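Putative non-ribosomal peptide synthetase (Actinomadura parvosata subsp. kistnae, PDB 6M7L) probably takes part in non-ribosomal peptide assembly, to which this chain contributes a domain of the condensation family. Local coordinates at residues A[316-321]-A[373-378]; A[297-302]-A[344-349]; A[274-279]-A[412-417]. All blocks are in the same frame, centred on the assembly; numbering follows the deposited sequence.

Interaction 1. Residues A[316-321]-A[373-378]; sequences SRWLAL and QVALQL
Trp318 reaches across from one strand to Ala375 on another, and this pair is the close part of the contact. The two CA atoms are 9.3 Å apart, too far for backbone pairing, so the gap is bridged by one large side chain meeting one small one. The benzo corner of the indole does the touching: Trp318 CZ3 stands 3.6 Å from Ala375 CB, and the methyl lies at the ring edge, in the ring plane. Trp318 chi1 of -76° sets CG beside the backbone N, and with chi2 at 90° the six-membered ring extends toward the other strand. Alanine suits this place because a buried single carbon lets the indole edge come close without being displaced.

Away from that point the contact thins out. The pyrrole end of the indole is remote, Trp318 NE1 being 7.7 Å from Ala375 CB, and the tryptophan as a whole remains partly exposed. Gln377, also partly exposed, adds only a loose approach: its OE1 is 4.4 Å from Trp318 CZ3 and comes at an oblique angle. This oxygen is engaged elsewhere, accepting hydrogen bonds from Trp411 NE1 and Arg298 N. Two donors should restrict rotation of the amide, and glutamine suits this partly exposed rim of the indole because its oxygen can accept from both.

Within the condensation-family domain, strands 317-324 and 374-380 thus meet by side chains across the intervening strand 292-299. That strand pairs with 316-321 through Leu299 and Thr297, while Thr297 OG1 and Gly296 bond to Leu376 O and Val374 on the other side. The indole also meets the ring of Trp411, their planes about 45° apart, on strand 410-418, and helix 272-288 packs against Leu321 and Leu376.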
ATOM      1  N   SER A 316      17.087  -8.847  -2.825  1.00 69.15           N
ATOM      2  CA  SER A 316      16.783  -9.426  -4.126  1.00 65.04           C
ATOM      3  C   SER A 316      17.416 -10.802  -4.256  1.00 63.42           C
ATOM      4  O   SER A 316      18.619 -10.971  -4.037  1.00 67.21           O
ATOM      5  CB  SER A 316      17.285  -8.513  -5.249  1.00 62.86           C
ATOM      6  OG  SER A 316      16.551  -7.303  -5.307  1.00 69.53           O
ATOM      7  N   ARG A 317      16.595 -11.789  -4.595  1.00 63.00           N
ATOM      8  CA  ARG A 317      17.061 -13.127  -4.920  1.00 61.06           C
ATOM      9  C   ARG A 317      16.809 -13.382  -6.397  1.00 59.64           C
ATOM     10  O   ARG A 317      15.720 -13.092  -6.904  1.00 62.61           O
ATOM     11  CB  ARG A 317      16.357 -14.185  -4.071  1.00 64.33           C
ATOM     12  CG  ARG A 317      16.720 -14.157  -2.596  1.00 69.42           C
ATOM     13  CD  ARG A 317      15.772 -15.040  -1.808  1.00 67.88           C
ATOM     14  NE  ARG A 317      14.392 -14.587  -1.954  1.00 63.85           N
ATOM     15  CZ  ARG A 317      13.327 -15.359  -1.765  1.00 72.76           C
ATOM     16  NH1 ARG A 317      13.477 -16.633  -1.430  1.00 74.63           N
ATOM     17  NH2 ARG A 317      12.109 -14.857  -1.922  1.00 67.69           N
ATOM     18  N   TRP A 318      17.815 -13.906  -7.086  1.00 58.79           N
ATOM     19  CA  TRP A 318      17.708 -14.239  -8.495  1.00 57.41           C
ATOM     20  C   TRP A 318      17.700 -15.750  -8.662  1.00 53.62           C
ATOM     21  O   TRP A 318      18.391 -16.469  -7.935  1.00 60.04           O
ATOM     22  CB  TRP A 318      18.851 -13.613  -9.296  1.00 51.35           C
ATOM     23  CG  TRP A 318      18.657 -12.145  -9.522  1.00 53.94           C
ATOM     24  CD1 TRP A 318      19.088 -11.127  -8.723  1.00 53.35           C
ATOM     25  CD2 TRP A 318      17.963 -11.530 -10.615  1.00 53.29           C
ATOM     26  NE1 TRP A 318      18.713  -9.916  -9.254  1.00 49.29           N
ATOM     27  CE2 TRP A 318      18.021 -10.136 -10.416  1.00 45.64           C
ATOM     28  CE3 TRP A 318      17.302 -12.023 -11.744  1.00 53.07           C
ATOM     29  CZ2 TRP A 318      17.445  -9.231 -11.305  1.00 45.75           C
ATOM     30  CZ3 TRP A 318      16.730 -11.122 -12.626  1.00 50.41           C
ATOM     31  CH2 TRP A 318      16.804  -9.743 -12.400  1.00 44.99           C
ATOM     32  N   LEU A 319      16.908 -16.228  -9.619  1.00 49.81           N
ATOM     33  CA  LEU A 319      16.694 -17.655  -9.813  1.00 56.22           C
ATOM     34  C   LEU A 319      16.876 -17.992 -11.285  1.00 57.32           C
ATOM     35  O   LEU A 319      16.127 -17.499 -12.134  1.00 59.46           O
ATOM     36  CB  LEU A 319      15.299 -18.067  -9.335  1.00 59.25           C
ATOM     37  CG  LEU A 319      15.141 -19.510  -8.861  1.00 58.20           C
ATOM     38  CD1 LEU A 319      16.049 -19.760  -7.667  1.00 52.35           C
ATOM     39  CD2 LEU A 319      13.689 -19.803  -8.513  1.00 65.05           C
ATOM     40  N   ALA A 320      17.868 -18.826 -11.584  1.00 51.48           N
ATOM     41  CA  ALA A 320      18.044 -19.335 -12.936  1.00 56.25           C
ATOM     42  C   ALA A 320      17.017 -20.424 -13.214  1.00 61.08           C
ATOM     43  O   ALA A 320      16.692 -21.229 -12.335  1.00 64.70           O
ATOM     44  CB  ALA A 320      19.458 -19.882 -13.125  1.00 49.54           C
ATOM     45  N   LEU A 321      16.501 -20.447 -14.441  1.00 57.32           N
ATOM     46  CA  LEU A 321      15.473 -21.406 -14.852  1.00 52.62           C
ATOM     47  C   LEU A 321      15.898 -22.087 -16.147  1.00 52.54           C
ATOM     48  O   LEU A 321      15.267 -21.906 -17.196  1.00 55.45           O
ATOM     49  CB  LEU A 321      14.120 -20.712 -15.015  1.00 58.06           C
ATOM     50  CG  LEU A 321      13.655 -19.847 -13.839  1.00 55.51           C
ATOM     51  CD1 LEU A 321      12.356 -19.134 -14.172  1.00 49.22           C
ATOM     52  CD2 LEU A 321      13.507 -20.685 -12.580  1.00 54.78           C
ATOM     53  N   GLN A 373      21.081 -14.060 -19.319  1.00 48.47           N
ATOM     54  CA  GLN A 373      21.098 -12.683 -19.777  1.00 50.53           C
ATOM     55  C   GLN A 373      19.705 -12.144 -20.046  1.00 53.22           C
ATOM     56  O   GLN A 373      19.562 -10.944 -20.314  1.00 57.74           O
ATOM     57  CB  GLN A 373      21.948 -12.546 -21.052  1.00 47.84           C
ATOM     58  CG  GLN A 373      23.400 -12.959 -20.883  1.00 39.36           C
ATOM     59  CD  GLN A 373      23.579 -14.461 -20.782  1.00 43.84           C
ATOM     60  OE1 GLN A 373      23.012 -15.217 -21.569  1.00 49.08           O
ATOM     61  NE2 GLN A 373      24.357 -14.902 -19.798  1.00 44.16           N
ATOM     62  N   VAL A 374      18.685 -12.994 -19.992  1.00 48.83           N
ATOM     63  CA  VAL A 374      17.292 -12.605 -20.152  1.00 45.95           C
ATOM     64  C   VAL A 374      16.559 -12.974 -18.872  1.00 50.05           C
ATOM     65  O   VAL A 374      16.763 -14.062 -18.323  1.00 49.56           O
ATOM     66  CB  VAL A 374      16.655 -13.293 -21.377  1.00 48.63           C
ATOM     67  CG1 VAL A 374      15.184 -12.927 -21.500  1.00 47.58           C
ATOM     68  CG2 VAL A 374      17.413 -12.918 -22.640  1.00 48.95           C
ATOM     69  N   ALA A 375      15.724 -12.062 -18.386  1.00 50.96           N
ATOM     70  CA  ALA A 375      14.941 -12.299 -17.185  1.00 50.23           C
ATOM     71  C   ALA A 375      13.479 -11.981 -17.459  1.00 50.01           C
ATOM     72  O   ALA A 375      13.154 -11.166 -18.327  1.00 50.39           O
ATOM     73  CB  ALA A 375      15.453 -11.473 -15.999  1.00 50.48           C
ATOM     74  N   LEU A 376      12.599 -12.639 -16.710  1.00 50.73           N
ATOM     75  CA  LEU A 376      11.161 -12.522 -16.909  1.00 52.76           C
ATOM     76  C   LEU A 376      10.477 -12.256 -15.578  1.00 55.21           C
ATOM     77  O   LEU A 376      10.710 -12.976 -14.600  1.00 54.97           O
ATOM     78  CB  LEU A 376      10.594 -13.792 -17.550  1.00 54.00           C
ATOM     79  CG  LEU A 376       9.072 -13.948 -17.558  1.00 54.83           C
ATOM     80  CD1 LEU A 376       8.407 -12.811 -18.322  1.00 52.78           C
ATOM     81  CD2 LEU A 376       8.680 -15.297 -18.142  1.00 55.36           C
ATOM     82  N   GLN A 377       9.640 -11.222 -15.544  1.00 54.02           N
ATOM     83  CA  GLN A 377       8.763 -10.950 -14.414  1.00 55.97           C
ATOM     84  C   GLN A 377       7.322 -10.978 -14.900  1.00 58.45           C
ATOM     85  O   GLN A 377       6.972 -10.279 -15.857  1.00 58.66           O
ATOM     86  CB  GLN A 377       9.067  -9.595 -13.765  1.00 48.68           C
ATOM     87  CG  GLN A 377      10.532  -9.329 -13.486  1.00 51.28           C
ATOM     88  CD  GLN A 377      11.206 -10.428 -12.684  1.00 58.44           C
ATOM     89  OE1 GLN A 377      12.340 -10.810 -12.972  1.00 61.15           O
ATOM     90  NE2 GLN A 377      10.518 -10.930 -11.663  1.00 46.96           N
ATOM     91  N   LEU A 378       6.496 -11.790 -14.250  1.00 57.63           N
ATOM     92  CA  LEU A 378       5.066 -11.854 -14.532  1.00 63.50           C
ATOM     93  C   LEU A 378       4.332 -11.586 -13.227  1.00 64.59           C
ATOM     94  O   LEU A 378       4.355 -12.416 -12.312  1.00 64.48           O
ATOM     95  CB  LEU A 378       4.678 -13.208 -15.128  1.00 65.23           C
ATOM     96  CG  LEU A 378       3.259 -13.315 -15.690  1.00 63.79           C
ATOM     97  CD1 LEU A 378       3.260 -14.099 -16.991  1.00 63.57           C
ATOM     98  CD2 LEU A 378       2.322 -13.957 -14.680  1.00 75.75           C
TER

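Interaction 2. Residues A[297-302]-A[344-349]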
ATOM      1  N   THR A 297      14.711 -15.012 -13.192  1.00 54.23           N
ATOM      2  CA  THR A 297      13.651 -14.178 -12.650  1.00 48.36           C
ATOM      3  C   THR A 297      14.116 -13.640 -11.308  1.00 51.43           C
ATOM      4  O   THR A 297      14.805 -14.338 -10.559  1.00 55.49           O
ATOM      5  CB  THR A 297      12.328 -14.947 -12.508  1.00 51.31           C
ATOM      6  OG1 THR A 297      11.286 -14.045 -12.114  1.00 53.47           O
ATOM      7  CG2 THR A 297      12.444 -16.065 -11.477  1.00 44.88           C
ATOM      8  N   ARG A 298      13.765 -12.389 -11.025  1.00 51.67           N
ATOM      9  CA  ARG A 298      14.104 -11.772  -9.752  1.00 51.13           C
ATOM     10  C   ARG A 298      12.985 -12.042  -8.757  1.00 55.90           C
ATOM     11  O   ARG A 298      11.830 -11.670  -8.995  1.00 61.17           O
ATOM     12  CB  ARG A 298      14.330 -10.269  -9.896  1.00 47.94           C
ATOM     13  CG  ARG A 298      14.962  -9.640  -8.660  1.00 53.73           C
ATOM     14  CD  ARG A 298      14.880  -8.126  -8.686  1.00 50.97           C
ATOM     15  NE  ARG A 298      13.516  -7.653  -8.463  1.00 64.17           N
ATOM     16  CZ  ARG A 298      13.011  -7.366  -7.268  1.00 61.48           C
ATOM     17  NH1 ARG A 298      13.757  -7.502  -6.180  1.00 58.70           N
ATOM     18  NH2 ARG A 298      11.760  -6.940  -7.159  1.00 53.88           N
ATOM     19  N   LEU A 299      13.322 -12.701  -7.660  1.00 57.78           N
ATOM     20  CA  LEU A 299      12.333 -12.814  -6.603  1.00 57.20           C
ATOM     21  C   LEU A 299      12.599 -11.765  -5.534  1.00 58.79           C
ATOM     22  O   LEU A 299      13.760 -11.438  -5.261  1.00 64.69           O
ATOM     23  CB  LEU A 299      12.368 -14.207  -5.975  1.00 57.11           C
ATOM     24  CG  LEU A 299      12.115 -15.376  -6.930  1.00 59.34           C
ATOM     25  CD1 LEU A 299      12.389 -16.702  -6.240  1.00 67.32           C
ATOM     26  CD2 LEU A 299      10.694 -15.335  -7.465  1.00 62.35           C
ATOM     27  N   PRO A 300      11.565 -11.203  -4.918  1.00 58.86           N
ATOM     28  CA  PRO A 300      11.799 -10.218  -3.854  1.00 57.55           C
ATOM     29  C   PRO A 300      12.278 -10.879  -2.572  1.00 62.71           C
ATOM     30  O   PRO A 300      12.643 -12.060  -2.575  1.00 62.69           O
ATOM     31  CB  PRO A 300      10.425  -9.562  -3.677  1.00 54.55           C
ATOM     32  CG  PRO A 300       9.461 -10.629  -4.079  1.00 44.99           C
ATOM     33  CD  PRO A 300      10.130 -11.407  -5.182  1.00 57.95           C
ATOM     34  N   ARG A 301      12.286 -10.129  -1.473  1.00 66.12           N
ATOM     35  CA  ARG A 301      12.677 -10.695  -0.190  1.00 68.24           C
ATOM     36  C   ARG A 301      11.753 -11.848   0.184  1.00 60.18           C
ATOM     37  O   ARG A 301      10.602 -11.919  -0.255  1.00 63.43           O
ATOM     38  CB  ARG A 301      12.644  -9.626   0.900  1.00 59.03           C
ATOM     39  CG  ARG A 301      11.277  -9.019   1.142  1.00 48.47           C
ATOM     40  CD  ARG A 301      11.405  -7.741   1.947  1.00 58.03           C
ATOM     41  NE  ARG A 301      12.201  -6.745   1.236  1.00 58.63           N
ATOM     42  CZ  ARG A 301      12.624  -5.603   1.768  1.00 62.57           C
ATOM     43  NH1 ARG A 301      12.334  -5.306   3.028  1.00 58.72           N
ATOM     44  NH2 ARG A 301      13.342  -4.758   1.039  1.00 63.46           N
ATOM     45  N   ASP A 302      12.278 -12.766   0.994  1.00 62.01           N
ATOM     46  CA  ASP A 302      11.481 -13.885   1.477  1.00 74.88           C
ATOM     47  C   ASP A 302      10.258 -13.356   2.213  1.00 71.12           C
ATOM     48  O   ASP A 302      10.383 -12.765   3.290  1.00 77.23           O
ATOM     49  CB  ASP A 302      12.312 -14.792   2.389  1.00 79.27           C
ATOM     50  CG  ASP A 302      11.663 -16.147   2.620  1.00 82.06           C
ATOM     51  OD1 ASP A 302      10.423 -16.251   2.512  1.00 79.87           O
ATOM     52  OD2 ASP A 302      12.400 -17.115   2.911  1.00 78.70           O
ATOM     53  N   ASP A 344      11.709 -27.325  -9.105  1.00 74.60           N
ATOM     54  CA  ASP A 344      12.989 -27.739  -8.538  1.00 72.84           C
ATOM     55  C   ASP A 344      13.829 -26.534  -8.132  1.00 70.27           C
ATOM     56  O   ASP A 344      14.524 -26.575  -7.110  1.00 71.68           O
ATOM     57  CB  ASP A 344      13.750 -28.612  -9.537  1.00 77.34           C
ATOM     58  CG  ASP A 344      12.963 -29.839  -9.958  1.00 81.73           C
ATOM     59  OD1 ASP A 344      12.088 -30.283  -9.183  1.00 86.55           O
ATOM     60  OD2 ASP A 344      13.222 -30.360 -11.063  1.00 80.03           O
ATOM     61  N   ALA A 345      13.777 -25.454  -8.915  1.00 73.42           N
ATOM     62  CA  ALA A 345      14.558 -24.263  -8.592  1.00 66.22           C
ATOM     63  C   ALA A 345      14.067 -23.618  -7.303  1.00 68.17           C
ATOM     64  O   ALA A 345      14.868 -23.248  -6.436  1.00 67.26           O
ATOM     65  CB  ALA A 345      14.501 -23.265  -9.748  1.00 57.36           C
ATOM     66  N   HIS A 346      12.746 -23.468  -7.159  1.00 72.42           N
ATOM     67  CA  HIS A 346      12.198 -22.904  -5.931  1.00 74.17           C
ATOM     68  C   HIS A 346      12.417 -23.815  -4.729  1.00 71.77           C
ATOM     69  O   HIS A 346      12.326 -23.348  -3.590  1.00 71.72           O
ATOM     70  CB  HIS A 346      10.709 -22.603  -6.103  1.00 66.08           C
ATOM     71  CG  HIS A 346      10.433 -21.355  -6.883  1.00 67.04           C
ATOM     72  ND1 HIS A 346      10.189 -21.361  -8.240  1.00 74.28           N
ATOM     73  CD2 HIS A 346      10.371 -20.059  -6.496  1.00 60.89           C
ATOM     74  CE1 HIS A 346       9.982 -20.124  -8.653  1.00 73.99           C
ATOM     75  NE2 HIS A 346      10.088 -19.314  -7.615  1.00 73.27           N
ATOM     76  N   ARG A 347      12.700 -25.096  -4.959  1.00 72.19           N
ATOM     77  CA  ARG A 347      13.125 -25.995  -3.893  1.00 74.83           C
ATOM     78  C   ARG A 347      14.608 -25.865  -3.571  1.00 74.44           C
ATOM     79  O   ARG A 347      15.102 -26.598  -2.707  1.00 76.97           O
ATOM     80  CB  ARG A 347      12.811 -27.448  -4.265  1.00 74.66           C
ATOM     81  CG  ARG A 347      11.438 -27.927  -3.829  1.00 84.71           C
ATOM     82  CD  ARG A 347      11.301 -29.437  -3.974  1.00 86.60           C
ATOM     83  NE  ARG A 347      10.997 -29.840  -5.343  1.00 86.32           N
ATOM     84  CZ  ARG A 347       9.764 -29.933  -5.833  1.00 82.74           C
ATOM     85  NH1 ARG A 347       8.724 -29.646  -5.062  1.00 79.74           N
ATOM     86  NH2 ARG A 347       9.570 -30.309  -7.090  1.00 84.78           N
ATOM     87  N   HIS A 348      15.324 -24.956  -4.234  1.00 74.27           N
ATOM     88  CA  HIS A 348      16.774 -24.852  -4.107  1.00 75.14           C
ATOM     89  C   HIS A 348      17.220 -23.396  -4.127  1.00 70.89           C
ATOM     90  O   HIS A 348      18.232 -23.050  -4.745  1.00 72.51           O
ATOM     91  CB  HIS A 348      17.483 -25.625  -5.219  1.00 70.71           C
ATOM     92  CG  HIS A 348      17.289 -27.108  -5.155  1.00 72.84           C
ATOM     93  ND1 HIS A 348      16.209 -27.744  -5.731  1.00 75.00           N
ATOM     94  CD2 HIS A 348      18.045 -28.082  -4.599  1.00 70.18           C
ATOM     95  CE1 HIS A 348      16.307 -29.045  -5.525  1.00 77.33           C
ATOM     96  NE2 HIS A 348      17.411 -29.277  -4.840  1.00 74.84           N
ATOM     97  N   GLN A 349      16.485 -22.517  -3.444  1.00 75.14           N
ATOM     98  CA  GLN A 349      16.749 -21.085  -3.519  1.00 74.28           C
ATOM     99  C   GLN A 349      17.400 -20.531  -2.255  1.00 71.39           C
ATOM    100  O   GLN A 349      17.331 -19.323  -2.007  1.00 73.97           O
ATOM    101  CB  GLN A 349      15.458 -20.327  -3.830  1.00 76.17           C
ATOM    102  CG  GLN A 349      14.345 -20.531  -2.823  1.00 78.49           C
ATOM    103  CD  GLN A 349      13.013 -20.030  -3.334  1.00 82.64           C
ATOM    104  OE1 GLN A 349      12.837 -19.816  -4.535  1.00 79.89           O
ATOM    105  NE2 GLN A 349      12.063 -19.836  -2.426  1.00 89.01           N
TER
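Leu299, near the end of a strand, and Gln349, in the loop following helix 331-346, are the closest backbone positions, with 9.9 Å between Leu299 CA and Gln349 CA. In this condensation-domain fold, related to the chloramphenicol acetyltransferase fold, the strand's Leu299 packs near the surface on the C-terminal part of helix 331-346 and the residues that follow. Leu299 carries the contact alone from its side: its CB points at the other segment, and the CD1 methyl faces both His346 and Gln349, which meet it from the same side. Gln349 meets the leucine at about a right angle; chi1 of 59° turns its extended chain so that OE1 comes to 3.6 Å from Leu299 CD1. Leucine suits this partly buried place because its branched end lets CD1 touch both amide oxygen and imidazole, while CD2 adds a second contact to the ring.

The imidazole of His346 is held from within its own helix, ND1 bonding to Ser342 O, and its NE2 and CD2 part packs on the leucine. Strand 317-324 lies alongside, its Leu319 and Arg317 touching His346 and Gln349. NE2 of His346 approaches both leucine methyls, CD1 of Leu299 at 3.7 Å and CD2 of Leu299 at 4.0 Å.

Interaction 3. Residues A[274-279]-A[412-417]; sequences TAVHAA and LKLLDH
Leu412 opens the contact on the strand side, sending its CD2 methyl to 4.0 Å from CG1 of Val276 on the helix. The next residue, Lys413, faces the other way, where its ammonium makes a cation-pi contact with Trp411; a long charged chain belongs on that partly exposed side. Leu414 returns to the helix and brings CD1 to 3.9 Å from the same Val276 CG1. One valine methyl therefore meets two leucine tips, and each leucine crosses the valine obliquely. With Val276 chi1 at 180°, CG1 stands opposite the backbone N and reaches toward the strand, which lies 9.3 Å away between Val276 CA and Leu414 CA. All three residues are buried and purely aliphatic: a short valine is compatible with the close approach of helix and sheet, and the longer leucines span the remaining distance. Farther on, Asp416 is also buried, but its carboxylate is paired with Arg418 in a salt bridge, which probably offsets the cost of burying charge there.

The contact is a helix lying on a mixed sheet. Strand 410-418 runs between 374-380 and 424-434, whose Leu378 and Leu427 also touch Val276, while Thr274 and Ala278 of helix 272-288 pack against helix 331-346.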
ATOM      1  N   THR A 274       4.702 -19.699 -16.454  1.00 63.27           N
ATOM      2  CA  THR A 274       5.192 -20.861 -17.187  1.00 67.52           C
ATOM      3  C   THR A 274       4.861 -20.756 -18.672  1.00 64.19           C
ATOM      4  O   THR A 274       5.651 -21.180 -19.522  1.00 62.85           O
ATOM      5  CB  THR A 274       4.603 -22.141 -16.594  1.00 67.76           C
ATOM      6  OG1 THR A 274       4.787 -22.141 -15.172  1.00 67.40           O
ATOM      7  CG2 THR A 274       5.288 -23.366 -17.182  1.00 65.45           C
ATOM      8  N   ALA A 275       3.699 -20.187 -19.001  1.00 65.62           N
ATOM      9  CA  ALA A 275       3.319 -20.052 -20.404  1.00 68.28           C
ATOM     10  C   ALA A 275       4.220 -19.061 -21.132  1.00 62.44           C
ATOM     11  O   ALA A 275       4.659 -19.325 -22.258  1.00 65.89           O
ATOM     12  CB  ALA A 275       1.855 -19.626 -20.511  1.00 60.26           C
ATOM     13  N   VAL A 276       4.504 -17.915 -20.511  1.00 64.18           N
ATOM     14  CA  VAL A 276       5.390 -16.935 -21.135  1.00 61.87           C
ATOM     15  C   VAL A 276       6.835 -17.419 -21.095  1.00 65.22           C
ATOM     16  O   VAL A 276       7.613 -17.172 -22.025  1.00 61.46           O
ATOM     17  CB  VAL A 276       5.227 -15.563 -20.456  1.00 56.68           C
ATOM     18  CG1 VAL A 276       6.153 -14.535 -21.094  1.00 63.69           C
ATOM     19  CG2 VAL A 276       3.781 -15.103 -20.532  1.00 56.60           C
ATOM     20  N   HIS A 277       7.217 -18.111 -20.017  1.00 63.20           N
ATOM     21  CA  HIS A 277       8.549 -18.705 -19.937  1.00 57.19           C
ATOM     22  C   HIS A 277       8.794 -19.649 -21.108  1.00 61.61           C
ATOM     23  O   HIS A 277       9.838 -19.583 -21.766  1.00 63.64           O
ATOM     24  CB  HIS A 277       8.701 -19.435 -18.600  1.00 60.47           C
ATOM     25  CG  HIS A 277      10.043 -20.063 -18.381  1.00 58.89           C
ATOM     26  ND1 HIS A 277      11.050 -20.037 -19.321  1.00 62.43           N
ATOM     27  CD2 HIS A 277      10.541 -20.737 -17.317  1.00 58.99           C
ATOM     28  CE1 HIS A 277      12.108 -20.672 -18.849  1.00 66.69           C
ATOM     29  NE2 HIS A 277      11.825 -21.105 -17.633  1.00 54.64           N
ATOM     30  N   ALA A 278       7.832 -20.532 -21.386  1.00 66.32           N
ATOM     31  CA  ALA A 278       7.984 -21.473 -22.490  1.00 64.85           C
ATOM     32  C   ALA A 278       8.058 -20.744 -23.825  1.00 66.45           C
ATOM     33  O   ALA A 278       8.912 -21.049 -24.666  1.00 60.50           O
ATOM     34  CB  ALA A 278       6.835 -22.481 -22.484  1.00 59.95           C
ATOM     35  N   ALA A 279       7.170 -19.768 -24.036  1.00 63.69           N
ATOM     36  CA  ALA A 279       7.181 -19.009 -25.283  1.00 69.00           C
ATOM     37  C   ALA A 279       8.511 -18.292 -25.476  1.00 65.04           C
ATOM     38  O   ALA A 279       9.131 -18.384 -26.542  1.00 65.87           O
ATOM     39  CB  ALA A 279       6.024 -18.013 -25.297  1.00 56.68           C
ATOM     40  N   LEU A 412      11.946  -8.906 -19.478  1.00 47.10           N
ATOM     41  CA  LEU A 412      10.537  -8.871 -19.850  1.00 53.45           C
ATOM     42  C   LEU A 412       9.695  -8.813 -18.578  1.00 49.43           C
ATOM     43  O   LEU A 412       9.638  -9.784 -17.817  1.00 50.15           O
ATOM     44  CB  LEU A 412      10.180 -10.084 -20.701  1.00 47.28           C
ATOM     45  CG  LEU A 412       8.716 -10.188 -21.125  1.00 58.55           C
ATOM     46  CD1 LEU A 412       8.279  -8.946 -21.890  1.00 55.51           C
ATOM     47  CD2 LEU A 412       8.506 -11.439 -21.956  1.00 50.86           C
ATOM     48  N   LYS A 413       9.045  -7.676 -18.352  1.00 46.84           N
ATOM     49  CA  LYS A 413       8.188  -7.457 -17.194  1.00 50.15           C
ATOM     50  C   LYS A 413       6.752  -7.317 -17.676  1.00 52.59           C
ATOM     51  O   LYS A 413       6.434  -6.378 -18.413  1.00 53.58           O
ATOM     52  CB  LYS A 413       8.621  -6.206 -16.429  1.00 47.75           C
ATOM     53  CG  LYS A 413      10.072  -6.213 -15.981  1.00 53.57           C
ATOM     54  CD  LYS A 413      10.557  -4.797 -15.701  1.00 51.37           C
ATOM     55  CE  LYS A 413      11.816  -4.799 -14.853  1.00 51.01           C
ATOM     56  NZ  LYS A 413      12.437  -3.451 -14.755  1.00 60.86           N
ATOM     57  N   LEU A 414       5.886  -8.239 -17.262  1.00 48.49           N
ATOM     58  CA  LEU A 414       4.518  -8.287 -17.756  1.00 58.18           C
ATOM     59  C   LEU A 414       3.525  -8.293 -16.603  1.00 59.62           C
ATOM     60  O   LEU A 414       3.779  -8.884 -15.549  1.00 55.25           O
ATOM     61  CB  LEU A 414       4.296  -9.519 -18.640  1.00 57.92           C
ATOM     62  CG  LEU A 414       5.078  -9.512 -19.952  1.00 54.31           C
ATOM     63  CD1 LEU A 414       4.993 -10.860 -20.642  1.00 53.79           C
ATOM     64  CD2 LEU A 414       4.557  -8.411 -20.857  1.00 54.55           C
ATOM     65  N   LEU A 415       2.395  -7.624 -16.815  1.00 60.39           N
ATOM     66  CA  LEU A 415       1.281  -7.625 -15.877  1.00 62.96           C
ATOM     67  C   LEU A 415       0.228  -8.620 -16.347  1.00 67.01           C
ATOM     68  O   LEU A 415      -0.233  -8.552 -17.492  1.00 65.14           O
ATOM     69  CB  LEU A 415       0.667  -6.231 -15.747  1.00 66.09           C
ATOM     70  CG  LEU A 415       1.355  -5.256 -14.791  1.00 75.52           C
ATOM     71  CD1 LEU A 415       0.788  -3.858 -14.969  1.00 75.82           C
ATOM     72  CD2 LEU A 415       1.189  -5.721 -13.354  1.00 79.51           C
ATOM     73  N   ASP A 416      -0.148  -9.540 -15.458  1.00 66.49           N
ATOM     74  CA  ASP A 416      -1.127 -10.580 -15.768  1.00 60.61           C
ATOM     75  C   ASP A 416      -2.507 -10.087 -15.334  1.00 66.79           C
ATOM     76  O   ASP A 416      -3.000 -10.387 -14.244  1.00 68.40           O
ATOM     77  CB  ASP A 416      -0.741 -11.887 -15.085  1.00 63.46           C
ATOM     78  CG  ASP A 416      -1.619 -13.049 -15.496  1.00 66.47           C
ATOM     79  OD1 ASP A 416      -2.414 -12.895 -16.445  1.00 67.00           O
ATOM     80  OD2 ASP A 416      -1.512 -14.122 -14.863  1.00 64.84           O
ATOM     81  N   HIS A 417      -3.133  -9.306 -16.212  1.00 65.20           N
ATOM     82  CA  HIS A 417      -4.445  -8.746 -15.918  1.00 70.91           C
ATOM     83  C   HIS A 417      -5.512  -9.833 -15.912  1.00 68.65           C
ATOM     84  O   HIS A 417      -5.524 -10.723 -16.768  1.00 62.70           O
ATOM     85  CB  HIS A 417      -4.810  -7.669 -16.940  1.00 68.02           C
ATOM     86  CG  HIS A 417      -4.046  -6.392 -16.775  1.00 76.97           C
ATOM     87  ND1 HIS A 417      -3.750  -5.855 -15.542  1.00 86.46           N
ATOM     88  CD2 HIS A 417      -3.518  -5.546 -17.690  1.00 81.92           C
ATOM     89  CE1 HIS A 417      -3.073  -4.732 -15.704  1.00 84.14           C
ATOM     90  NE2 HIS A 417      -2.919  -4.522 -16.998  1.00 90.30           N
TER

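Overall arrangement
All three contacts belong to one condensation-family domain and cluster around the strands 292-299, 317-324, 374-380 and 410-418. The centres of interactions 1 and 2 are about 9 Å apart, those of 1 and 3 about 12 Å, and those of 2 and 3 about 17 Å. Interactions 1 and 2 meet where strands 292-299 and 317-324 pair; 1 and 3 meet where 374-380 and 410-418 pair; 2 and 3 do not touch, their nearest atoms about 7 Å apart. Along the chain, interaction 3 encloses the other two, whose segments alternate. Interaction 1 thus lies between a surface contact and a buried one, tying distant parts of the sequence into a single lobe.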